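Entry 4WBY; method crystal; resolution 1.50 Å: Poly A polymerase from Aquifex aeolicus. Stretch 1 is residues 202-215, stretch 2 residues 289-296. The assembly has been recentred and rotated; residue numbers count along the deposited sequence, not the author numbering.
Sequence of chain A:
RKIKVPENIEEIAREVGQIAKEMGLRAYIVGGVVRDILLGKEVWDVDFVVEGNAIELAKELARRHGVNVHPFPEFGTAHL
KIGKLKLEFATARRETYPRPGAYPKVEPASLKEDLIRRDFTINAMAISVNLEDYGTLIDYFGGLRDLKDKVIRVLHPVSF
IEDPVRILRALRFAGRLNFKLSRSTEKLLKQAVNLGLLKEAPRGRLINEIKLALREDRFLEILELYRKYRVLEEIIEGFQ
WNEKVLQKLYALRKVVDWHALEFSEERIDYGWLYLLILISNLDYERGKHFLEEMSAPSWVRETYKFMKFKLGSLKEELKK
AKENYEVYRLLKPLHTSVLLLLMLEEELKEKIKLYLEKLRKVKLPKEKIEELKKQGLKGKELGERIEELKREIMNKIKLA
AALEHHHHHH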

ATOM      1  N   PRO A 202       1.169 -14.401  13.469  1.00 34.89           N
ATOM      2  CA  PRO A 202      -0.063 -13.694  13.857  1.00 32.90           C
ATOM      3  C   PRO A 202      -0.864 -13.229  12.652  1.00 26.19           C
ATOM      4  O   PRO A 202      -0.386 -12.423  11.857  1.00 25.53           O
ATOM      5  CB  PRO A 202       0.451 -12.489  14.651  1.00 37.56           C
ATOM      6  CG  PRO A 202       1.763 -12.919  15.173  1.00 40.20           C
ATOM      7  CD  PRO A 202       2.353 -13.832  14.139  1.00 41.37           C
ATOM      8  N   ARG A 203      -2.082 -13.743  12.534  1.00 25.99           N
ATOM      9  CA  ARG A 203      -2.915 -13.532  11.363  1.00 24.65           C
ATOM     10  C   ARG A 203      -3.158 -12.059  11.038  1.00 21.30           C
ATOM     11  O   ARG A 203      -3.007 -11.626   9.891  1.00 21.31           O
ATOM     12  CB  ARG A 203      -4.256 -14.229  11.580  1.00 29.37           C
ATOM     13  CG  ARG A 203      -5.195 -14.128  10.417  1.00 33.50           C
ATOM     14  CD  ARG A 203      -4.992 -15.291   9.484  1.00 35.10           C
ATOM     15  NE  ARG A 203      -5.878 -15.224   8.332  1.00 32.80           N
ATOM     16  CZ  ARG A 203      -5.700 -15.936   7.228  1.00 30.36           C
ATOM     17  NH1 ARG A 203      -4.671 -16.767   7.142  1.00 29.69           N
ATOM     18  NH2 ARG A 203      -6.541 -15.816   6.214  1.00 27.89           N
ATOM     19  N   GLY A 204      -3.527 -11.290  12.057  1.00 23.36           N
ATOM     20  CA  GLY A 204      -3.868  -9.893  11.862  1.00 22.51           C
ATOM     21  C   GLY A 204      -2.729  -9.095  11.264  1.00 21.59           C
ATOM     22  O   GLY A 204      -2.943  -8.228  10.421  1.00 21.96           O
ATOM     23  N   ARG A 205      -1.509  -9.396  11.689  1.00 20.37           N
ATOM     24  CA  ARG A 205      -0.349  -8.669  11.190  1.00 20.13           C
ATOM     25  C   ARG A 205      -0.025  -9.050   9.744  1.00 18.03           C
ATOM     26  O   ARG A 205       0.399  -8.199   8.959  1.00 18.33           O
ATOM     27  CB  ARG A 205       0.851  -8.894  12.112  1.00 23.88           C
ATOM     28  CG  ARG A 205       0.636  -8.247  13.470  1.00 28.98           C
ATOM     29  CD  ARG A 205       1.872  -8.275  14.346  1.00 31.17           C
ATOM     30  NE  ARG A 205       2.978  -7.520  13.768  1.00 32.25           N
ATOM     31  CZ  ARG A 205       4.163  -8.045  13.473  1.00 31.96           C
ATOM     32  NH1 ARG A 205       4.405  -9.326  13.725  1.00 35.56           N
ATOM     33  NH2 ARG A 205       5.113  -7.290  12.944  1.00 34.34           N
ATOM     34  N   LEU A 206      -0.243 -10.311   9.376  1.00 16.86           N
ATOM     35  CA  LEU A 206      -0.086 -10.714   7.974  1.00 17.19           C
ATOM     36  C   LEU A 206      -1.093  -9.993   7.086  1.00 18.13           C
ATOM     37  O   LEU A 206      -0.750  -9.485   6.020  1.00 18.12           O
ATOM     38  CB  LEU A 206      -0.249 -12.225   7.805  1.00 20.45           C
ATOM     39  CG  LEU A 206       0.823 -13.113   8.424  1.00 21.38           C
ATOM     40  CD1 LEU A 206       0.522 -14.584   8.158  1.00 24.72           C
ATOM     41  CD2 LEU A 206       2.201 -12.732   7.886  1.00 24.32           C
ATOM     42  N   ILE A 207      -2.346  -9.959   7.532  1.00 18.48           N
ATOM     43  CA  ILE A 207      -3.409  -9.310   6.775  1.00 20.23           C
ATOM     44  C   ILE A 207      -3.100  -7.819   6.608  1.00 19.85           C
ATOM     45  O   ILE A 207      -3.255  -7.263   5.512  1.00 19.47           O
ATOM     46  CB  ILE A 207      -4.789  -9.504   7.456  1.00 21.61           C
ATOM     47  CG1 ILE A 207      -5.429 -10.850   7.065  1.00 31.58           C
ATOM     48  CG2 ILE A 207      -5.769  -8.400   7.052  1.00 24.10           C
ATOM     49  CD1 ILE A 207      -4.547 -12.056   7.145  1.00 38.47           C
ATOM     50  N   ASN A 208      -2.628  -7.180   7.677  1.00 18.56           N
ATOM     51  CA  ASN A 208      -2.288  -5.763   7.602  1.00 18.55           C
ATOM     52  C   ASN A 208      -1.198  -5.506   6.575  1.00 17.17           C
ATOM     53  O   ASN A 208      -1.216  -4.496   5.876  1.00 18.28           O
ATOM     54  CB  ASN A 208      -1.849  -5.225   8.967  1.00 23.69           C
ATOM     55  CG  ASN A 208      -3.000  -5.076   9.934  1.00 33.13           C
ATOM     56  OD1 ASN A 208      -4.164  -5.023   9.532  1.00 35.89           O
ATOM     57  ND2 ASN A 208      -2.680  -4.993  11.223  1.00 38.04           N
ATOM     58  N   GLU A 209      -0.250  -6.429   6.470  1.00 15.65           N
ATOM     59  CA  GLU A 209       0.844  -6.245   5.527  1.00 16.14           C
ATOM     60  C   GLU A 209       0.354  -6.433   4.085  1.00 16.56           C
ATOM     61  O   GLU A 209       0.785  -5.709   3.182  1.00 16.79           O
ATOM     62  CB  GLU A 209       2.002  -7.193   5.868  1.00 17.18           C
ATOM     63  CG  GLU A 209       3.125  -7.238   4.849  1.00 18.16           C
ATOM     64  CD  GLU A 209       3.725  -5.881   4.513  1.00 16.61           C
ATOM     65  OE1 GLU A 209       3.738  -4.961   5.362  1.00 18.57           O
ATOM     66  OE2 GLU A 209       4.201  -5.737   3.377  1.00 17.44           O
ATOM     67  N   ILE A 210      -0.578  -7.362   3.861  1.00 16.62           N
ATOM     68  CA  ILE A 210      -1.131  -7.517   2.514  1.00 15.73           C
ATOM     69  C   ILE A 210      -1.910  -6.257   2.124  1.00 14.97           C
ATOM     70  O   ILE A 210      -1.863  -5.814   0.970  1.00 16.53           O
ATOM     71  CB  ILE A 210      -2.025  -8.762   2.398  1.00 17.16           C
ATOM     72  CG1 ILE A 210      -1.191 -10.018   2.663  1.00 18.76           C
ATOM     73  CG2 ILE A 210      -2.661  -8.842   1.014  1.00 17.83           C
ATOM     74  CD1 ILE A 210      -2.001 -11.316   2.684  1.00 22.59           C
ATOM     75  N   LYS A 211      -2.603  -5.662   3.095  1.00 16.46           N
ATOM     76  CA  LYS A 211      -3.331  -4.421   2.849  1.00 17.16           C
ATOM     77  C   LYS A 211      -2.369  -3.302   2.453  1.00 16.33           C
ATOM     78  O   LYS A 211      -2.695  -2.480   1.607  1.00 18.70           O
ATOM     79  CB  LYS A 211      -4.162  -4.026   4.081  1.00 17.73           C
ATOM     80  CG  LYS A 211      -5.323  -4.998   4.350  1.00 21.05           C
ATOM     81  CD  LYS A 211      -5.907  -4.852   5.742  1.00 26.50           C
ATOM     82  CE  LYS A 211      -6.588  -3.514   5.921  1.00 32.29           C
ATOM     83  NZ  LYS A 211      -7.229  -3.420   7.261  1.00 37.11           N
ATOM     84  N   LEU A 212      -1.177  -3.276   3.049  1.00 16.44           N
ATOM     85  CA  LEU A 212      -0.180  -2.283   2.650  1.00 15.85           C
ATOM     86  C   LEU A 212       0.327  -2.552   1.234  1.00 15.57           C
ATOM     87  O   LEU A 212       0.505  -1.622   0.441  1.00 17.00           O
ATOM     88  CB  LEU A 212       0.993  -2.249   3.640  1.00 16.77           C
ATOM     89  CG  LEU A 212       0.635  -1.676   5.015  1.00 18.38           C
ATOM     90  CD1 LEU A 212       1.838  -1.701   5.949  1.00 19.92           C
ATOM     91  CD2 LEU A 212       0.092  -0.258   4.903  1.00 21.07           C
ATOM     92  N   ALA A 213       0.547  -3.821   0.908  1.00 15.03           N
ATOM     93  CA  ALA A 213       1.044  -4.164  -0.421  1.00 14.96           C
ATOM     94  C   ALA A 213       0.074  -3.743  -1.523  1.00 14.13           C
ATOM     95  O   ALA A 213       0.502  -3.249  -2.575  1.00 15.03           O
ATOM     96  CB  ALA A 213       1.332  -5.656  -0.511  1.00 16.37           C
ATOM     97  N   LEU A 214      -1.228  -3.915  -1.292  1.00 13.97           N
ATOM     98  CA  LEU A 214      -2.183  -3.662  -2.369  1.00 16.25           C
ATOM     99  C   LEU A 214      -2.295  -2.157  -2.672  1.00 16.94           C
ATOM    100  O   LEU A 214      -2.778  -1.776  -3.732  1.00 19.17           O
ATOM    101  CB  LEU A 214      -3.550  -4.286  -2.052  1.00 20.86           C
ATOM    102  CG  LEU A 214      -4.559  -3.720  -1.053  1.00 24.37           C
ATOM    103  CD1 LEU A 214      -5.361  -2.539  -1.620  1.00 21.62           C
ATOM    104  CD2 LEU A 214      -5.508  -4.839  -0.620  1.00 26.27           C
ATOM    105  N   ARG A 215      -1.805  -1.312  -1.764  1.00 16.21           N
ATOM    106  CA  ARG A 215      -1.748   0.134  -1.997  1.00 16.37           C
ATOM    107  C   ARG A 215      -0.585   0.548  -2.912  1.00 16.63           C
ATOM    108  O   ARG A 215      -0.561   1.667  -3.427  1.00 20.16           O
ATOM    109  CB  ARG A 215      -1.635   0.871  -0.652  1.00 23.27           C
ATOM    110  CG  ARG A 215      -2.853   0.679   0.254  1.00 30.97           C
ATOM    111  CD  ARG A 215      -2.554   0.885   1.746  1.00 41.91           C
ATOM    112  NE  ARG A 215      -1.984   2.191   2.055  1.00 48.34           N
ATOM    113  CZ  ARG A 215      -1.924   2.714   3.279  1.00 52.56           C
ATOM    114  NH1 ARG A 215      -2.415   2.052   4.319  1.00 49.46           N
ATOM    115  NH2 ARG A 215      -1.381   3.909   3.465  1.00 57.95           N
ATOM    116  N   HIS A 289     -15.283 -14.268   3.288  1.00 32.34           N
ATOM    117  CA  HIS A 289     -14.651 -14.202   4.602  1.00 34.44           C
ATOM    118  C   HIS A 289     -13.285 -13.523   4.556  1.00 31.34           C
ATOM    119  O   HIS A 289     -12.946 -12.739   5.447  1.00 31.98           O
ATOM    120  CB  HIS A 289     -14.505 -15.602   5.205  1.00 39.02           C
ATOM    121  CG  HIS A 289     -13.811 -15.616   6.531  1.00 45.73           C
ATOM    122  ND1 HIS A 289     -14.446 -15.273   7.706  1.00 49.49           N
ATOM    123  CD2 HIS A 289     -12.535 -15.916   6.868  1.00 47.77           C
ATOM    124  CE1 HIS A 289     -13.592 -15.368   8.710  1.00 51.71           C
ATOM    125  NE2 HIS A 289     -12.426 -15.757   8.228  1.00 51.70           N
ATOM    126  N   PHE A 290     -12.498 -13.830   3.528  1.00 29.14           N
ATOM    127  CA  PHE A 290     -11.174 -13.232   3.391  1.00 27.42           C
ATOM    128  C   PHE A 290     -11.292 -11.720   3.194  1.00 24.65           C
ATOM    129  O   PHE A 290     -10.557 -10.946   3.807  1.00 23.63           O
ATOM    130  CB  PHE A 290     -10.400 -13.861   2.227  1.00 29.35           C
ATOM    131  CG  PHE A 290      -9.051 -13.237   1.993  1.00 31.06           C
ATOM    132  CD1 PHE A 290      -8.037 -13.377   2.926  1.00 32.62           C
ATOM    133  CD2 PHE A 290      -8.795 -12.508   0.842  1.00 31.91           C
ATOM    134  CE1 PHE A 290      -6.798 -12.800   2.717  1.00 33.63           C
ATOM    135  CE2 PHE A 290      -7.551 -11.933   0.626  1.00 32.72           C
ATOM    136  CZ  PHE A 290      -6.559 -12.075   1.567  1.00 31.90           C
ATOM    137  N   LEU A 291     -12.233 -11.292   2.360  1.00 23.02           N
ATOM    138  CA  LEU A 291     -12.389  -9.855   2.141  1.00 21.28           C
ATOM    139  C   LEU A 291     -12.860  -9.160   3.416  1.00 23.98           C
ATOM    140  O   LEU A 291     -12.462  -8.033   3.683  1.00 22.87           O
ATOM    141  CB  LEU A 291     -13.349  -9.568   0.984  1.00 20.04           C
ATOM    142  CG  LEU A 291     -12.824  -9.995  -0.395  1.00 19.94           C
ATOM    143  CD1 LEU A 291     -13.907  -9.790  -1.443  1.00 21.08           C
ATOM    144  CD2 LEU A 291     -11.553  -9.247  -0.782  1.00 20.22           C
ATOM    145  N   GLU A 292     -13.690  -9.831   4.208  1.00 26.20           N
ATOM    146  CA  GLU A 292     -14.103  -9.272   5.491  1.00 30.67           C
ATOM    147  C   GLU A 292     -12.912  -9.194   6.456  1.00 30.38           C
ATOM    148  O   GLU A 292     -12.759  -8.225   7.199  1.00 31.30           O
ATOM    149  CB  GLU A 292     -15.249 -10.095   6.083  1.00 33.80           C
ATOM    150  CG  GLU A 292     -16.547  -9.921   5.297  1.00 34.90           C
ATOM    151  CD  GLU A 292     -17.678 -10.805   5.781  1.00 40.81           C
ATOM    152  OE1 GLU A 292     -17.447 -11.683   6.639  1.00 42.22           O
ATOM    153  OE2 GLU A 292     -18.807 -10.614   5.292  1.00 43.78           O
ATOM    154  N   GLU A 293     -12.060 -10.211   6.427  1.00 29.14           N
ATOM    155  CA  GLU A 293     -10.846 -10.219   7.232  1.00 29.47           C
ATOM    156  C   GLU A 293      -9.914  -9.068   6.834  1.00 26.54           C
ATOM    157  O   GLU A 293      -9.218  -8.483   7.669  1.00 27.57           O
ATOM    158  CB  GLU A 293     -10.138 -11.561   7.072  1.00 35.39           C
ATOM    159  CG  GLU A 293      -8.932 -11.740   7.937  1.00 41.15           C
ATOM    160  CD  GLU A 293      -8.520 -13.191   8.020  1.00 43.36           C
ATOM    161  OE1 GLU A 293      -8.730 -13.933   7.035  1.00 44.38           O
ATOM    162  OE2 GLU A 293      -8.005 -13.591   9.078  1.00 44.84           O
ATOM    163  N   MET A 294      -9.911  -8.759   5.545  1.00 23.80           N
ATOM    164  CA  MET A 294      -9.134  -7.654   4.999  1.00 22.14           C
ATOM    165  C   MET A 294      -9.789  -6.288   5.236  1.00 22.64           C
ATOM    166  O   MET A 294      -9.228  -5.267   4.847  1.00 21.82           O
ATOM    167  CB  MET A 294      -8.930  -7.855   3.492  1.00 21.22           C
ATOM    168  CG  MET A 294      -7.997  -9.018   3.118  1.00 22.67           C
ATOM    169  SD  MET A 294      -6.257  -8.601   3.333  1.00 23.21           S
ATOM    170  CE  MET A 294      -6.030  -7.519   1.925  1.00 23.01           C
ATOM    171  N   SER A 295     -10.970  -6.276   5.857  1.00 22.37           N
ATOM    172  CA  SER A 295     -11.767  -5.054   6.001  1.00 24.68           C
ATOM    173  C   SER A 295     -11.923  -4.347   4.655  1.00 22.37           C
ATOM    174  O   SER A 295     -11.813  -3.119   4.562  1.00 22.63           O
ATOM    175  CB  SER A 295     -11.144  -4.100   7.026  1.00 28.40           C
ATOM    176  OG  SER A 295     -11.101  -4.681   8.318  1.00 30.10           O
ATOM    177  N   ALA A 296     -12.177  -5.123   3.607  1.00 19.48           N
ATOM    178  CA  ALA A 296     -12.331  -4.552   2.275  1.00 17.61           C
ATOM    179  C   ALA A 296     -13.487  -3.557   2.226  1.00 17.12           C
ATOM    180  O   ALA A 296     -14.506  -3.741   2.897  1.00 18.90           O
ATOM    181  CB  ALA A 296     -12.536  -5.655   1.242  1.00 18.95           C
TER
HETATM  182  O   HOH W   1      -8.522  -5.869   8.329  1.00 27.19           O

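The most unusual feature of this contact is that its center is a residue just past the end of a helix. Met294 follows helix 289-293 where the chain turns through a Schellman motif: Ser295 takes a positive phi of 50°, and Ala296 N donates to Leu291 O at 2.9 Å. The CA-to-CB bond of Met294 points sideways, but its three chi angles, all m, bring the end of the unbranched side chain nearer to helix 203-214, which crosses helix 289-293 almost perpendicularly, at 85°. A flexible thioether suits this place, because it can follow the uneven surface left by neighboring branched side chains. Met294 SD lies 3.8 Å from Ile207 CG2, and Met294 CE lies 3.7 Å from both Ile210 CG2 and Leu214 CD2. Ile207, Ile210 and Leu214, spaced three and four residues apart, share one side of their helix, so successive turns line the methionine. All four are buried, as befits apolar groups.

Polar contacts accompany this packing. Arg203, its CA-to-CB bond directed toward the other stretch, forms a two-pronged salt bridge with Glu293: Arg203 NE donates to Glu293 OE2 at 2.8 Å and Arg203 NH2 to Glu293 OE1 at 3.0 Å. The planar carboxylate thus meets the edge of the planar guanidinium, matching two N-H groups with two acceptors. The CG methylene of Glu293 also packs against Ile207, with Glu293 CG 3.7 Å from Ile207 CG1.

Lys211 likewise combines two roles. Its aliphatic portion covers the methionine, Lys211 CG approaching Met294 CE to 3.6 Å, while its amine reaches a water. That water accepts from Lys211 NZ at 3.0 Å, donates to Glu293 O at 2.8 Å, and hydrogen-bonds Ser295 OG at 2.8 Å, linking the lysine to the helix end. Altogether 417 Å² is buried, summed over both sides.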